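Local structure of tryptophan halogenase (Shewanella frigidimarina, 2PYX) at residues Ile284-Ile287 with Arg292-Val295; Gly91-Asn96 with Val146-Gly151; Ile201-His206 with Gly237-Val242; Ala18-Ala23 with Val191-Asp196; Trp401-Asp406 with Ile453-Ala458. The protein probably acts as a flavin-dependent halogenase of the tryptophan halogenase family, binding FAD and perhaps halogenating a tryptophan-like substrate. One frame throughout, in Å; residues are numbered along the deposited sequence. Where two conformers were deposited one is given.

Contact 1: residues Ile284-Ile287 with Arg292-Val295; sequences IWDI and RKGV
The indole of W285 overlaps the backbone of V295, whose C stands 3.5 Å above the ring plane, toward the rim, while G294 O sits near the ring edge, 3.4 Å from W285 CD1. With chi1 at 80°, CG falls between the backbone N and the carbonyl carbon, and this turns the flat ring across to the partner strand. Strands 282-288 and 292-299 form a beta hairpin, and the short segments run at 158° to each other. I287 and G294 are a hydrogen-bonded pair: I287 N to G294 O and G294 N to I287 O are both 2.8 Å and nearly straight. Glycine suits the place beside the indole: a side chain here would project on the I287 face and could crowd the W285 ring. The I287 side chain is about 7 Å from that of K89, the predicted active-site lysine. D286 and V295 form the next, non-hydrogen-bonded pair, and their side chains share the other face. V295 is branched at CB, as suits a strand, and it spreads two methyls: CG1 meets I284 CG2 at 3.7 Å, and CG2 lies beside the D286 carboxylate. D286 OD1 packs against the aliphatic K293 CD at 3.4 Å. The charged ends are not in contact; instead a water donates to D286 OD2 and accepts from K293 NZ, and D286 OD2 is also bonded to the hydroxyl of Y316. On that face helix 306-317 covers I284 and V295 with Y316, L313 and L317, while strands 274-279 and 255-262 continue the sheet.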
# COMPACT_ATOMS: atom_id res chain seq x y z
N ILE A 284 8.04 -12.14 -7.90
CA ILE A 284 8.65 -10.98 -8.50
C ILE A 284 7.64 -9.87 -8.81
O ILE A 284 6.62 -10.16 -9.44
CB ILE A 284 9.37 -11.39 -9.78
CG1 ILE A 284 10.62 -12.16 -9.38
CG2 ILE A 284 9.77 -10.20 -10.61
CD1 ILE A 284 11.41 -12.79 -10.56
N TRP A 285 7.90 -8.67 -8.29
CA TRP A 285 7.06 -7.51 -8.56
C TRP A 285 7.54 -6.83 -9.83
O TRP A 285 8.72 -6.95 -10.21
CB TRP A 285 7.03 -6.51 -7.42
CG TRP A 285 8.19 -5.57 -7.32
CD1 TRP A 285 8.49 -4.51 -8.14
CD2 TRP A 285 9.18 -5.56 -6.29
NE1 TRP A 285 9.59 -3.84 -7.66
CE2 TRP A 285 10.04 -4.49 -6.53
CE3 TRP A 285 9.42 -6.38 -5.17
CZ2 TRP A 285 11.12 -4.20 -5.69
CZ3 TRP A 285 10.49 -6.10 -4.36
CH2 TRP A 285 11.34 -5.03 -4.63
N ASP A 286 6.62 -6.15 -10.51
CA ASP A 286 6.95 -5.49 -11.76
C ASP A 286 6.03 -4.27 -11.79
O ASP A 286 4.81 -4.43 -11.91
CB ASP A 286 6.78 -6.46 -12.93
CG ASP A 286 7.30 -5.90 -14.25
OD1 ASP A 286 7.20 -4.67 -14.46
OD2 ASP A 286 7.75 -6.73 -15.08
N ILE A 287 6.61 -3.09 -11.61
CA ILE A 287 5.88 -1.81 -11.47
C ILE A 287 6.25 -0.97 -12.69
O ILE A 287 7.42 -0.62 -12.85
CB ILE A 287 6.29 -1.09 -10.17
CG1 ILE A 287 5.59 -1.76 -8.97
CG2 ILE A 287 5.93 0.39 -10.17
CD1 ILE A 287 6.05 -1.28 -7.63
N ARG A 292 10.32 3.71 -17.26
CA ARG A 292 10.99 2.42 -17.03
C ARG A 292 10.13 1.59 -16.09
O ARG A 292 9.13 2.08 -15.62
CB ARG A 292 12.32 2.63 -16.34
CG ARG A 292 12.19 3.41 -15.04
CD ARG A 292 13.51 3.64 -14.36
NE ARG A 292 13.33 4.18 -13.02
CZ ARG A 292 12.94 3.47 -11.95
NH1 ARG A 292 12.69 2.16 -12.04
NH2 ARG A 292 12.80 4.08 -10.78
N LYS A 293 10.57 0.36 -15.83
CA LYS A 293 9.93 -0.51 -14.83
C LYS A 293 10.84 -0.69 -13.62
O LYS A 293 12.07 -0.60 -13.71
CB LYS A 293 9.61 -1.87 -15.43
CG LYS A 293 8.54 -1.84 -16.51
CD LYS A 293 8.42 -3.14 -17.26
CE LYS A 293 9.49 -3.26 -18.35
NZ LYS A 293 9.46 -4.58 -19.04
N GLY A 294 10.22 -0.93 -12.47
CA GLY A 294 10.92 -1.38 -11.27
C GLY A 294 10.55 -2.81 -11.05
O GLY A 294 9.36 -3.15 -11.10
N VAL A 295 11.56 -3.66 -10.85
CA VAL A 295 11.36 -5.11 -10.72
C VAL A 295 12.10 -5.59 -9.47
O VAL A 295 13.18 -5.12 -9.17
CB VAL A 295 11.85 -5.88 -11.98
CG1 VAL A 295 11.74 -7.37 -11.81
CG2 VAL A 295 11.04 -5.47 -13.19
O HOH W 1 9.88 -6.22 -16.72

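Contact 2: residues Gly91-Asn96 with Val146-Gly151; sequences GSRFIN and VLTQLG
R93 and T148 point their side chains at each other from strand and helix and slide past one another in opposite directions, whereas Q149 crosses the arginine at about a right angle. The R93 chain leaves the strand with CG directed away from its own amide nitrogen (chi1 -171°), then bends at chi3, -57°, which delivers the guanidinium to the end of helix 144-149. Its NH2 comes within 2.7 Å of T148 OG1, which lies at the edge of the guanidinium near its plane. The angle is poor, so this is a close polar approach and not a hydrogen bond; the arginine is modelled in two positions, and the short distance describes one of them and is doubtful. The threonine hydroxyl is instead bonded to the carbonyl of Q144 one turn back in its helix, while R93 NH1 finds a true acceptor in Q145 OE1. Beside it, the methylene Q149 CG lies 3.7 Å from R93 NH2, and the amide of Q149 is turned 26° from the guanidinium plane. A long arginine suits this strand position because it can span the gap to the helix, where the short threonine lies beside the guanidinium edge. G151 ends the helix in a Schellman motif, its N bonded to T148 O at 3.0 Å; the positive phi there favours glycine. Strand 87-95 is paired with 108-112 and 274-279, and R93 also touches L110 and H275 on those strands. Helix 144-149 rests against this sheet through T148 on L110, while V146 and L147 pack on helix 484-507.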
# COMPACT_ATOMS: atom_id res chain seq x y z
N GLY A 91 -4.82 -2.02 -9.68
CA GLY A 91 -4.80 -3.21 -8.83
C GLY A 91 -3.52 -3.99 -9.02
O GLY A 91 -2.50 -3.43 -9.43
N SER A 92 -3.56 -5.26 -8.62
CA SER A 92 -2.45 -6.20 -8.73
C SER A 92 -2.90 -7.42 -9.51
O SER A 92 -3.95 -7.99 -9.23
CB SER A 92 -1.97 -6.68 -7.37
OG SER A 92 -1.42 -5.63 -6.59
N ARG A 93 -2.09 -7.78 -10.52
CA ARG A 93 -2.33 -9.00 -11.26
C ARG A 93 -1.32 -10.04 -10.84
O ARG A 93 -0.10 -9.80 -10.87
CB ARG A 93 -2.23 -8.79 -12.76
CG ARG A 93 -2.71 -10.02 -13.55
CD ARG A 93 -2.67 -9.79 -15.03
NE ARG A 93 -3.47 -8.63 -15.42
CZ ARG A 93 -4.80 -8.62 -15.49
NH1 ARG A 93 -5.49 -9.71 -15.20
NH2 ARG A 93 -5.44 -7.52 -15.86
N PHE A 94 -1.85 -11.18 -10.44
CA PHE A 94 -1.08 -12.29 -9.87
C PHE A 94 -0.95 -13.39 -10.94
O PHE A 94 -1.96 -13.94 -11.38
CB PHE A 94 -1.77 -12.79 -8.61
CG PHE A 94 -1.73 -11.77 -7.52
CD1 PHE A 94 -0.57 -11.58 -6.77
CD2 PHE A 94 -2.81 -10.93 -7.27
CE1 PHE A 94 -0.52 -10.59 -5.80
CE2 PHE A 94 -2.75 -9.94 -6.29
CZ PHE A 94 -1.61 -9.80 -5.55
N ILE A 95 0.30 -13.70 -11.30
CA ILE A 95 0.61 -14.60 -12.39
C ILE A 95 1.34 -15.79 -11.79
O ILE A 95 2.30 -15.61 -11.06
CB ILE A 95 1.46 -13.85 -13.43
CG1 ILE A 95 0.70 -12.59 -13.90
CG2 ILE A 95 1.80 -14.76 -14.59
CD1 ILE A 95 1.54 -11.63 -14.67
N ASN A 96 0.91 -17.00 -12.16
CA ASN A 96 1.55 -18.25 -11.78
C ASN A 96 1.55 -18.54 -10.28
O ASN A 96 2.36 -19.31 -9.80
CB ASN A 96 2.97 -18.35 -12.35
CG ASN A 96 2.98 -18.42 -13.86
OD1 ASN A 96 1.96 -18.64 -14.49
ND2 ASN A 96 4.14 -18.14 -14.44
N VAL A 146 -11.26 -6.93 -17.65
CA VAL A 146 -11.23 -6.78 -19.10
C VAL A 146 -10.44 -5.54 -19.52
O VAL A 146 -9.62 -5.61 -20.43
CB VAL A 146 -12.67 -6.77 -19.68
CG1 VAL A 146 -12.65 -6.36 -21.13
CG2 VAL A 146 -13.32 -8.14 -19.50
N LEU A 147 -10.66 -4.40 -18.85
CA LEU A 147 -10.05 -3.16 -19.26
C LEU A 147 -8.53 -3.15 -19.04
O LEU A 147 -7.77 -2.67 -19.86
CB LEU A 147 -10.72 -1.99 -18.55
CG LEU A 147 -12.24 -1.88 -18.83
CD1 LEU A 147 -12.94 -0.89 -17.92
CD2 LEU A 147 -12.50 -1.50 -20.26
N THR A 148 -8.08 -3.70 -17.92
CA THR A 148 -6.65 -3.74 -17.64
C THR A 148 -5.95 -4.75 -18.56
O THR A 148 -4.80 -4.54 -18.93
CB THR A 148 -6.36 -4.01 -16.14
OG1 THR A 148 -6.93 -5.26 -15.76
CG2 THR A 148 -6.90 -2.90 -15.28
N GLN A 149 -6.64 -5.84 -18.92
CA GLN A 149 -6.08 -6.79 -19.89
C GLN A 149 -5.78 -6.07 -21.22
O GLN A 149 -4.80 -6.39 -21.93
CB GLN A 149 -7.03 -7.95 -20.11
CG GLN A 149 -7.01 -8.94 -18.94
CD GLN A 149 -8.11 -10.01 -19.02
OE1 GLN A 149 -7.97 -11.08 -18.40
NE2 GLN A 149 -9.18 -9.74 -19.77
N LEU A 150 -6.62 -5.11 -21.54
CA LEU A 150 -6.47 -4.28 -22.74
C LEU A 150 -5.50 -3.10 -22.60
O LEU A 150 -5.35 -2.31 -23.53
CB LEU A 150 -7.83 -3.74 -23.12
CG LEU A 150 -8.82 -4.77 -23.64
CD1 LEU A 150 -10.17 -4.16 -23.74
CD2 LEU A 150 -8.37 -5.30 -25.01
N GLY A 151 -4.87 -2.96 -21.43
CA GLY A 151 -3.93 -1.89 -21.17
C GLY A 151 -4.55 -0.52 -21.06
O GLY A 151 -3.86 0.50 -21.29

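Contact 3: residues Ile201-His206 with Gly237-Val242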
# COMPACT_ATOMS: atom_id res chain seq x y z
N ILE A 201 18.11 12.44 22.78
CA ILE A 201 16.69 12.49 23.00
C ILE A 201 16.49 12.61 24.50
O ILE A 201 16.92 11.73 25.27
CB ILE A 201 16.00 11.18 22.50
CG1 ILE A 201 16.47 10.87 21.07
CG2 ILE A 201 14.48 11.25 22.65
CD1 ILE A 201 16.12 9.47 20.60
N ILE A 202 15.84 13.69 24.93
CA ILE A 202 15.69 14.01 26.35
C ILE A 202 14.26 13.78 26.80
O ILE A 202 13.31 14.29 26.18
CB ILE A 202 16.01 15.51 26.61
CG1 ILE A 202 17.32 15.89 25.94
CG2 ILE A 202 15.99 15.83 28.09
CD1 ILE A 202 18.46 15.09 26.37
N ASN A 203 14.10 13.05 27.90
CA ASN A 203 12.80 12.82 28.46
C ASN A 203 12.50 13.78 29.57
O ASN A 203 13.41 14.31 30.21
CB ASN A 203 12.72 11.39 29.01
CG ASN A 203 12.67 10.34 27.90
OD1 ASN A 203 12.52 10.65 26.70
ND2 ASN A 203 12.81 9.07 28.29
N ASN A 204 11.21 13.99 29.82
CA ASN A 204 10.78 14.63 31.05
C ASN A 204 10.67 13.59 32.18
O ASN A 204 10.96 12.40 32.00
CB ASN A 204 9.49 15.41 30.85
CG ASN A 204 8.26 14.53 30.64
OD1 ASN A 204 8.27 13.31 30.86
ND2 ASN A 204 7.18 15.16 30.22
N GLN A 205 10.26 14.06 33.36
CA GLN A 205 10.20 13.19 34.54
C GLN A 205 9.23 12.01 34.43
O GLN A 205 9.38 11.02 35.16
CB GLN A 205 9.86 14.02 35.80
CG GLN A 205 8.51 14.76 35.74
N HIS A 206 8.26 12.09 33.53
CA HIS A 206 7.28 11.05 33.37
C HIS A 206 7.62 10.05 32.28
O HIS A 206 6.88 9.10 32.06
CB HIS A 206 5.90 11.67 33.15
CG HIS A 206 5.52 12.66 34.21
ND1 HIS A 206 4.98 13.90 33.92
CD2 HIS A 206 5.63 12.61 35.56
CE1 HIS A 206 4.77 14.56 35.04
NE2 HIS A 206 5.16 13.80 36.05
N GLY A 237 11.04 2.22 18.70
CA GLY A 237 11.66 0.93 18.99
C GLY A 237 12.83 1.02 19.93
O GLY A 237 12.91 0.25 20.88
N GLU A 238 13.77 1.93 19.64
CA GLU A 238 15.00 2.03 20.44
C GLU A 238 14.80 2.86 21.70
O GLU A 238 14.85 2.32 22.84
CB GLU A 238 16.14 2.56 19.61
CG GLU A 238 16.58 1.59 18.53
CD GLU A 238 17.04 0.23 19.11
OE1 GLU A 238 17.68 0.22 20.20
OE2 GLU A 238 16.75 -0.82 18.49
N HIS A 239 14.50 4.15 21.57
CA HIS A 239 14.40 5.00 22.77
C HIS A 239 13.31 4.53 23.73
O HIS A 239 13.51 4.54 24.97
CB HIS A 239 14.13 6.46 22.36
CG HIS A 239 14.13 7.43 23.50
ND1 HIS A 239 15.28 7.80 24.18
CD2 HIS A 239 13.11 8.12 24.07
CE1 HIS A 239 14.96 8.68 25.11
NE2 HIS A 239 13.65 8.89 25.07
N LEU A 240 12.14 4.18 23.20
CA LEU A 240 10.99 3.78 24.01
C LEU A 240 10.79 2.27 24.19
O LEU A 240 9.84 1.85 24.86
CB LEU A 240 9.72 4.48 23.50
CG LEU A 240 9.71 6.00 23.67
CD1 LEU A 240 8.59 6.62 22.86
CD2 LEU A 240 9.59 6.42 25.13
N GLN A 241 11.65 1.50 23.55
CA GLN A 241 11.72 0.06 23.74
C GLN A 241 10.42 -0.68 23.43
O GLN A 241 10.11 -1.69 24.05
CB GLN A 241 12.24 -0.25 25.15
CG GLN A 241 13.70 0.12 25.29
CD GLN A 241 14.62 -0.86 24.56
OE1 GLN A 241 14.66 -2.04 24.89
NE2 GLN A 241 15.37 -0.36 23.57
N VAL A 242 9.68 -0.20 22.41
CA VAL A 242 8.48 -0.91 22.01
C VAL A 242 8.91 -2.17 21.26
O VAL A 242 9.63 -2.07 20.30
CB VAL A 242 7.58 -0.05 21.11
CG1 VAL A 242 6.41 -0.86 20.59
CG2 VAL A 242 7.09 1.17 21.90
O HOH W 2 12.89 6.29 27.12
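Strand 198-203 and the end of helix 234-239 approach without backbone bonding, I201 and H239 being nearest with their CA atoms 7.8 Å apart. The strand is an outer member of a three-stranded antiparallel sheet, separate from the main parallel one, in a protein whose family belongs to the Rossmann-type, probably FAD-binding, enzymes; the I201 side chain is about 4 Å from that of V198 of the predicted FAD site. The helix has a wider pi-type turn at 237-239, and Q241 then leaves helical geometry with positive phi. H239 carries the contact, its ring reaching out from the helix to the strand. There I201 CG2 sits almost directly above the ring centre, 3.5 Å from the centroid, a clear CH-pi contact; isoleucine suits the place because its beta-branching favours the extended strand and puts this methyl on the ring face. At the ring edge H239 NE2 donates to N203 OD1 at 2.7 Å and 171°. The oxygen lies almost in the imidazole plane, although the donor is tilted 26° from the carbonyl plane and the amide stands at 75° to the ring. Asparagine offers a donor besides: N203 ND2 gives its hydrogen to a water at 3.0 Å, and that water in turn donates to H239 O at 2.8 Å.

Contact 4: residues Ala18-Ala23 with Val191-Asp196; sequences AGWITA and VTHIRD
Helix 16-31 and the edge strand 192-195 of the parallel part of the Rossmann sheet come nearest at A23 and V191, whose CA atoms are 7.0 Å apart. The side chains that fill the interval are W20, A23, V191 and H193. W20 directs the edge of its six-membered ring at the face of H193 in a T-shaped pair, centroids 5.0 Å apart and planes at 87°. Its CZ2 stands over the centre of the imidazole, 3.6 Å from H193 NE2. The trans rotamer of H193 about CA-CB (chi1 -171°) swings the ring out toward the helix, and the turn about CB-CG sets its face against the indole edge. Two residues before H193, V191 CG1 lies 4.0 Å from W20 CZ3, and V191 CG2 is 4.1 Å from A23 CB; a short alanine lets the helix approach the valine. W20 is also buried against helix 174-187, through L181 and C185. A18 belongs to the predicted FAD site, and G19 completes a GxGxxG pattern consistent with nucleotide binding. A serine replacing H193 would probably deprive the W20 edge of its aromatic face and E49 of its imidazole partner. The chemistry is therefore divided: the face of H193 receives a nonpolar aromatic edge, while its NE2 is satisfied by a hydrogen bond with E49 OE1, so the histidine can join an apolar interior to a charged strand residue.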
# COMPACT_ATOMS: atom_id res chain seq x y z
N ALA A 18 7.13 9.04 4.52
CA ALA A 18 6.49 8.93 5.83
C ALA A 18 6.42 10.29 6.53
O ALA A 18 5.36 10.75 6.98
CB ALA A 18 7.22 7.91 6.69
N GLY A 19 7.54 11.00 6.54
CA GLY A 19 7.60 12.26 7.23
C GLY A 19 6.83 13.35 6.54
O GLY A 19 6.06 14.09 7.20
N TRP A 20 6.98 13.44 5.22
CA TRP A 20 6.31 14.52 4.50
C TRP A 20 4.82 14.32 4.30
O TRP A 20 4.05 15.27 4.33
CB TRP A 20 7.01 14.85 3.19
CG TRP A 20 8.36 15.44 3.42
CD1 TRP A 20 9.57 14.82 3.24
CD2 TRP A 20 8.63 16.72 3.94
NE1 TRP A 20 10.59 15.67 3.59
CE2 TRP A 20 10.04 16.85 4.03
CE3 TRP A 20 7.84 17.80 4.36
CZ2 TRP A 20 10.66 18.00 4.51
CZ3 TRP A 20 8.46 18.94 4.80
CH2 TRP A 20 9.87 19.02 4.88
N ILE A 21 4.38 13.07 4.14
CA ILE A 21 2.92 12.88 4.10
C ILE A 21 2.32 13.27 5.45
O ILE A 21 1.25 13.90 5.52
CB ILE A 21 2.55 11.45 3.71
CG1 ILE A 21 2.79 11.25 2.21
CG2 ILE A 21 1.08 11.12 4.07
CD1 ILE A 21 2.73 9.79 1.76
N THR A 22 3.00 12.90 6.53
CA THR A 22 2.53 13.26 7.86
C THR A 22 2.45 14.78 8.00
O THR A 22 1.48 15.33 8.48
CB THR A 22 3.41 12.64 8.97
OG1 THR A 22 3.42 11.21 8.82
CG2 THR A 22 2.90 13.01 10.35
N ALA A 23 3.54 15.47 7.66
CA ALA A 23 3.57 16.93 7.78
C ALA A 23 2.43 17.57 7.01
O ALA A 23 1.74 18.45 7.51
CB ALA A 23 4.90 17.45 7.28
N VAL A 191 5.49 24.36 7.10
CA VAL A 191 6.30 23.40 7.83
C VAL A 191 7.76 23.88 7.89
O VAL A 191 8.34 24.29 6.87
CB VAL A 191 6.17 22.00 7.22
CG1 VAL A 191 7.06 20.99 7.93
CG2 VAL A 191 4.70 21.58 7.32
N THR A 192 8.33 23.85 9.09
CA THR A 192 9.75 24.18 9.29
C THR A 192 10.60 22.96 9.03
O THR A 192 10.32 21.88 9.56
CB THR A 192 9.98 24.70 10.68
OG1 THR A 192 9.21 25.90 10.88
CG2 THR A 192 11.48 25.00 10.90
N HIS A 193 11.63 23.11 8.20
CA HIS A 193 12.49 22.02 7.78
C HIS A 193 13.88 22.24 8.38
O HIS A 193 14.49 23.30 8.19
CB HIS A 193 12.55 22.03 6.25
CG HIS A 193 13.21 20.84 5.63
ND1 HIS A 193 13.55 20.80 4.30
CD2 HIS A 193 13.55 19.64 6.15
CE1 HIS A 193 14.07 19.62 4.02
NE2 HIS A 193 14.10 18.90 5.13
N ILE A 194 14.38 21.24 9.09
CA ILE A 194 15.76 21.29 9.63
C ILE A 194 16.48 20.11 9.06
O ILE A 194 16.00 18.98 9.15
CB ILE A 194 15.80 21.21 11.16
CG1 ILE A 194 15.09 22.40 11.78
CG2 ILE A 194 17.26 21.12 11.65
CD1 ILE A 194 14.93 22.29 13.28
N ARG A 195 17.64 20.35 8.43
CA ARG A 195 18.49 19.27 7.93
C ARG A 195 19.64 19.06 8.90
O ARG A 195 20.61 19.84 8.87
CB ARG A 195 19.08 19.64 6.57
CG ARG A 195 18.10 19.70 5.41
CD ARG A 195 17.43 18.37 5.19
NE ARG A 195 17.41 17.99 3.77
CZ ARG A 195 18.06 16.95 3.25
NH1 ARG A 195 18.78 16.13 4.01
NH2 ARG A 195 17.96 16.71 1.95
N ASP A 196 19.55 18.05 9.76
CA ASP A 196 20.54 17.83 10.83
C ASP A 196 20.39 16.46 11.49
O ASP A 196 19.40 15.75 11.25
CB ASP A 196 20.34 18.92 11.90
CG ASP A 196 21.59 19.15 12.76
OD1 ASP A 196 22.61 18.44 12.57
OD2 ASP A 196 21.52 20.07 13.60

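Contact 5: residues Trp401-Asp406 with Ile453-Ala458; sequences WQQIID and ISYKEA
I453, the first residue of the loop segment to meet the helix, brings its CD1 to 4.1 Å from Q403 NE2, an aliphatic tip beside the amide. Its CG2 also lies over the centre of the Y455 ring, 4.1 Å above the plane, so the isoleucine supports the tyrosine from one face. Y455 comes next in the contact. Its chi1 of 56° sets CG in the cleft formed by its own backbone amide and carbonyl, and the ring thereby reaches across to the helix with its hydroxyl foremost. Y455 OH lies 3.8 Å from Q403 CB, and the Q403 amide is inclined at 60° to the phenol ring. A water near the plane of that ring, at its edge, bridges the two polar groups: it donates to Q403 OE1 at 2.8 Å and lies 2.7 Å from Y455 OH. Segment 453-458 is part of the irregular connection between helices 434-443 and 462-471, laid here against the long helix 383-413 on which Q403 sits. Q403 is extended away from that helix, and so a buried glutamine can meet several loop residues and still pair its amide: NE2 bonds to the carbonyl of F460, just past the segment. A leucine in place of Q403 would probably leave the F460 carbonyl and the bridging water without their amide partner. A458 completes the contact with CB 4.0 Å from Q403 NE2, its small methyl suiting the close passage of the amide.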
# COMPACT_ATOMS: atom_id res chain seq x y z
N TRP A 401 -2.74 -4.55 11.27
CA TRP A 401 -1.58 -5.46 11.05
C TRP A 401 -2.02 -6.91 11.03
O TRP A 401 -1.53 -7.70 10.22
CB TRP A 401 -0.44 -5.16 12.03
CG TRP A 401 0.47 -4.11 11.47
CD1 TRP A 401 0.54 -2.78 11.82
CD2 TRP A 401 1.42 -4.31 10.45
NE1 TRP A 401 1.51 -2.16 11.07
CE2 TRP A 401 2.09 -3.10 10.24
CE3 TRP A 401 1.83 -5.44 9.72
CZ2 TRP A 401 3.09 -2.97 9.29
CZ3 TRP A 401 2.84 -5.29 8.78
CH2 TRP A 401 3.45 -4.07 8.58
N GLN A 402 -2.95 -7.30 11.88
CA GLN A 402 -3.46 -8.68 11.81
C GLN A 402 -4.09 -8.92 10.45
O GLN A 402 -3.88 -9.98 9.86
CB GLN A 402 -4.44 -8.99 12.95
CG GLN A 402 -5.12 -10.36 12.83
CD GLN A 402 -6.10 -10.68 13.99
OE1 GLN A 402 -5.80 -11.47 14.88
NE2 GLN A 402 -7.29 -10.07 13.95
N GLN A 403 -4.87 -7.97 9.95
CA GLN A 403 -5.52 -8.10 8.66
C GLN A 403 -4.51 -8.16 7.55
O GLN A 403 -4.69 -8.96 6.60
CB GLN A 403 -6.48 -6.96 8.40
CG GLN A 403 -7.39 -7.29 7.25
CD GLN A 403 -8.22 -6.16 6.74
OE1 GLN A 403 -7.73 -5.06 6.47
NE2 GLN A 403 -9.52 -6.46 6.50
N ILE A 404 -3.45 -7.35 7.61
CA ILE A 404 -2.44 -7.34 6.54
C ILE A 404 -1.77 -8.72 6.52
O ILE A 404 -1.61 -9.33 5.47
CB ILE A 404 -1.41 -6.23 6.80
CG1 ILE A 404 -2.01 -4.86 6.48
CG2 ILE A 404 -0.16 -6.49 5.99
CD1 ILE A 404 -1.28 -3.74 7.10
N ILE A 405 -1.35 -9.23 7.67
CA ILE A 405 -0.63 -10.48 7.69
C ILE A 405 -1.53 -11.61 7.15
O ILE A 405 -1.13 -12.46 6.32
CB ILE A 405 -0.07 -10.82 9.07
CG1 ILE A 405 0.94 -9.76 9.52
CG2 ILE A 405 0.59 -12.22 9.05
CD1 ILE A 405 2.08 -9.56 8.56
N ASP A 406 -2.78 -11.61 7.59
CA ASP A 406 -3.69 -12.66 7.19
C ASP A 406 -4.00 -12.56 5.69
O ASP A 406 -4.07 -13.58 4.99
CB ASP A 406 -5.02 -12.58 7.96
CG ASP A 406 -4.89 -13.05 9.39
OD1 ASP A 406 -3.81 -13.50 9.83
OD2 ASP A 406 -5.96 -12.96 10.10
N ILE A 453 -15.72 -8.76 9.34
CA ILE A 453 -14.92 -7.62 9.86
C ILE A 453 -15.76 -6.93 10.95
O ILE A 453 -16.86 -6.51 10.68
CB ILE A 453 -14.58 -6.64 8.70
CG1 ILE A 453 -13.71 -7.34 7.64
CG2 ILE A 453 -13.88 -5.40 9.25
CD1 ILE A 453 -13.59 -6.63 6.26
N SER A 454 -15.20 -6.80 12.16
CA SER A 454 -15.96 -6.30 13.31
C SER A 454 -15.85 -4.82 13.54
O SER A 454 -16.67 -4.23 14.27
CB SER A 454 -15.51 -7.00 14.57
OG SER A 454 -14.21 -6.62 14.94
N TYR A 455 -14.84 -4.21 12.94
CA TYR A 455 -14.44 -2.84 13.28
C TYR A 455 -14.58 -1.93 12.07
O TYR A 455 -14.64 -2.36 10.90
CB TYR A 455 -12.99 -2.81 13.84
CG TYR A 455 -11.99 -3.44 12.89
CD1 TYR A 455 -11.71 -4.79 12.96
CD2 TYR A 455 -11.31 -2.68 11.94
CE1 TYR A 455 -10.81 -5.38 12.09
CE2 TYR A 455 -10.40 -3.28 11.06
CZ TYR A 455 -10.15 -4.61 11.15
OH TYR A 455 -9.29 -5.23 10.29
N LYS A 456 -14.63 -0.63 12.35
CA LYS A 456 -14.84 0.37 11.32
C LYS A 456 -13.56 0.57 10.50
O LYS A 456 -12.44 0.38 10.97
CB LYS A 456 -15.26 1.69 11.99
CG LYS A 456 -16.66 1.60 12.57
CD LYS A 456 -16.95 2.54 13.76
CE LYS A 456 -16.84 3.99 13.40
NZ LYS A 456 -17.32 4.84 14.55
N GLU A 457 -13.76 0.96 9.24
CA GLU A 457 -12.69 1.46 8.41
C GLU A 457 -11.51 0.50 8.24
O GLU A 457 -10.36 0.87 8.34
CB GLU A 457 -12.20 2.79 8.93
CG GLU A 457 -13.24 3.88 8.87
CD GLU A 457 -12.73 5.08 9.63
OE1 GLU A 457 -12.68 5.02 10.89
OE2 GLU A 457 -12.31 6.04 8.95
N ALA A 458 -11.84 -0.74 7.90
CA ALA A 458 -10.79 -1.69 7.62
C ALA A 458 -9.93 -1.27 6.45
O ALA A 458 -10.39 -0.63 5.50
CB ALA A 458 -11.37 -3.04 7.35
O HOH W 3 -8.02 -3.48 8.73

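From the N terminus, contact 4 opens first, at helix 16-31, and closes only at strand 192-195, drawing a loop of 167 residues together at the Rossmann-type sheet. Contact 2 is nested within that loop, tying strand 87-95 of the large mixed sheet to helix 144-149. The other contacts follow in series, none crossing another. Contact 3 closes the excursion through the three-stranded sheet onto helix 234-239; its first strand follows directly after that of contact 4. Contact 1 is a local hairpin in the same mixed sheet that contact 2 reaches, their centres about 14 Å apart. Contact 5 comes last, joining helix 383-413 to the loop before helix 462-471.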